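Local coordinates for AztD protein (Citrobacter koseri, PDB 6CMK) that acts as a periplasmic zinc chaperone of the AztABCD transport system, handing one zinc ion directly to the solute-binding protein AztC, at the interface of chains A and B. Numbering follows the deposited sequence. Chains: chain A/B, AztD protein.

The interface of chains A and B. Residues chain A 260-261, 274, 277, 300; chain B 100-102.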
ATOM      1  N   SER A 260      -4.403  -9.561   4.592  1.00 12.71           N
ATOM      2  CA  SER A 260      -5.570  -9.756   3.748  1.00 12.50           C
ATOM      3  C   SER A 260      -5.224 -10.304   2.366  1.00 11.97           C
ATOM      4  O   SER A 260      -6.119 -10.428   1.524  1.00 15.58           O
ATOM      5  CB  SER A 260      -6.338  -8.421   3.600  1.00 13.12           C
ATOM      6  OG  SER A 260      -5.434  -7.363   3.327  1.00 17.41           O
ATOM      7  N   THR A 261      -3.962 -10.628   2.106  1.00 12.81           N
ATOM      8  CA  THR A 261      -3.558 -11.244   0.855  1.00 11.87           C
ATOM      9  C   THR A 261      -2.297 -12.058   1.116  1.00 14.03           C
ATOM     10  O   THR A 261      -1.447 -11.644   1.901  1.00 11.83           O
ATOM     11  CB  THR A 261      -3.332 -10.180  -0.233  1.00 13.44           C
ATOM     12  OG1 THR A 261      -3.125 -10.824  -1.489  1.00 16.31           O
ATOM     13  CG2 THR A 261      -2.136  -9.304   0.067  1.00 17.93           C
ATOM     14  N   ASN A 274       0.667  -9.458   3.329  1.00  9.60           N
ATOM     15  CA  ASN A 274       0.779  -8.060   3.697  1.00  9.94           C
ATOM     16  C   ASN A 274       0.574  -7.936   5.206  1.00  9.58           C
ATOM     17  O   ASN A 274       0.109  -8.856   5.877  1.00 12.39           O
ATOM     18  CB  ASN A 274      -0.244  -7.208   2.945  1.00 10.82           C
ATOM     19  CG  ASN A 274      -1.676  -7.498   3.370  1.00 15.01           C
ATOM     20  OD1 ASN A 274      -2.063  -8.647   3.534  1.00 12.06           O
ATOM     21  ND2 ASN A 274      -2.455  -6.442   3.596  1.00 18.98           N
ATOM     22  N   PRO A 277       0.219  -1.853   4.139  1.00 11.79           N
ATOM     23  CA  PRO A 277       0.669  -1.845   2.745  1.00 10.05           C
ATOM     24  C   PRO A 277       2.172  -1.769   2.548  1.00 12.15           C
ATOM     25  O   PRO A 277       2.639  -2.207   1.485  1.00 14.06           O
ATOM     26  CB  PRO A 277      -0.029  -0.615   2.163  1.00 14.85           C
ATOM     27  CG  PRO A 277      -0.299   0.251   3.337  1.00 12.79           C
ATOM     28  CD  PRO A 277      -0.633  -0.698   4.447  1.00 13.34           C
ATOM     29  N   ARG A 300       3.713  -1.979  -1.142  1.00 10.21           N
ATOM     30  CA  ARG A 300       3.742  -3.150  -2.005  1.00 11.62           C
ATOM     31  C   ARG A 300       2.800  -2.983  -3.188  1.00 12.56           C
ATOM     32  O   ARG A 300       1.625  -2.653  -3.015  1.00 10.71           O
ATOM     33  CB  ARG A 300       3.327  -4.376  -1.190  1.00 10.10           C
ATOM     34  CG  ARG A 300       3.340  -5.707  -1.944  1.00 14.61           C
ATOM     35  CD  ARG A 300       2.426  -6.741  -1.260  1.00 16.39           C
ATOM     36  NE  ARG A 300       1.102  -6.788  -1.889  1.00 29.93           N
ATOM     37  CZ  ARG A 300      -0.013  -6.262  -1.386  1.00 25.66           C
ATOM     38  NH1 ARG A 300      -0.021  -5.642  -0.211  1.00 18.76           N
ATOM     39  NH2 ARG A 300      -1.140  -6.365  -2.074  1.00 40.82           N
TER
ATOM     40  N   ASP B 100      -6.976  -4.118   1.518  1.00 20.23           N
ATOM     41  CA  ASP B 100      -5.963  -4.498   0.531  1.00 21.11           C
ATOM     42  C   ASP B 100      -6.132  -5.976   0.202  1.00 27.81           C
ATOM     43  O   ASP B 100      -5.720  -6.842   0.976  1.00 26.49           O
ATOM     44  CB  ASP B 100      -4.573  -4.214   1.092  1.00 18.27           C
ATOM     45  CG  ASP B 100      -3.451  -4.523   0.110  1.00 21.39           C
ATOM     46  OD1 ASP B 100      -3.721  -5.094  -0.963  1.00 23.71           O
ATOM     47  OD2 ASP B 100      -2.287  -4.181   0.432  1.00 30.15           O
ATOM     48  N   HIS B 101      -6.705  -6.275  -0.965  1.00 19.90           N
ATOM     49  CA  HIS B 101      -7.021  -7.646  -1.346  1.00 28.04           C
ATOM     50  C   HIS B 101      -6.171  -8.138  -2.519  1.00 24.67           C
ATOM     51  O   HIS B 101      -6.611  -8.975  -3.312  1.00 27.92           O
ATOM     52  CB  HIS B 101      -8.514  -7.759  -1.635  1.00 19.56           C
ATOM     53  CG  HIS B 101      -9.343  -7.783  -0.385  1.00 20.48           C
ATOM     54  ND1 HIS B 101     -10.718  -7.844  -0.392  1.00 24.44           N
ATOM     55  CD2 HIS B 101      -8.974  -7.771   0.919  1.00 22.94           C
ATOM     56  CE1 HIS B 101     -11.163  -7.863   0.854  1.00 25.49           C
ATOM     57  NE2 HIS B 101     -10.123  -7.819   1.669  1.00 27.21           N
ATOM     58  N   GLY B 102      -4.940  -7.646  -2.611  1.00 25.72           N
ATOM     59  CA  GLY B 102      -3.987  -8.151  -3.579  1.00 26.84           C
ATOM     60  C   GLY B 102      -4.220  -7.615  -4.973  1.00 20.02           C
ATOM     61  O   GLY B 102      -3.695  -6.560  -5.334  1.00 41.50           O
TER
HETATM   62  O   HOH W   1      -6.085  -4.683   4.212  1.00 30.51           O
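The end of strand 96-100 of chain B, with the loop that follows it, meets the start of strand 300-305, the end of strand 271-274 and the loop at 260-261 of chain A. B:Asp100 and A:Arg300 reach tip to tip across the contact, their carboxylate and guanidinium planes 20° apart. The grip is end-on and two-pronged: NH1 of A:Arg300 forms a salt bridge to OD2 of B:Asp100 at 2.8 Å. NH2 of A:Arg300 donates an almost straight hydrogen bond to OD1 of B:Asp100 at 3.1 Å, each oxygen being met on its syn side. With CG anti to its backbone N (chi1 -178°), B:Asp100 extends toward the arginine, whose chain bends at chi3. OD1 of B:Asp100 also accepts a hydrogen bond from the backbone N of B:Gly102 at 3.3 Å, which ties the carboxylate to the loop that follows the strand. A:Arg300 NH2 and B:Gly102 N reach OD1 from the same face of the carboxylate plane, the glycine N nearly along the C-O bond direction. The methyl CG2 of A:Thr261 lies over one guanidinium face, near its rim. A:Asn274 braces the serine loop, its OD1 accepting hydrogen bonds from the backbone N of A:Ser260, in the carbonyl plane on a lone pair, and from that of A:Thr261, above the plane. Zinc-site residue B:His101 adds a peripheral contact through ring carbon CD2, 3.8 Å from CB of A:Ser260. Because the protein is a monomer, this pairing probably reflects crystal packing. A water links the A:Ser260 hydroxyl to the backbone N of B:Asp100, lying 2.9 Å from OG of A:Ser260.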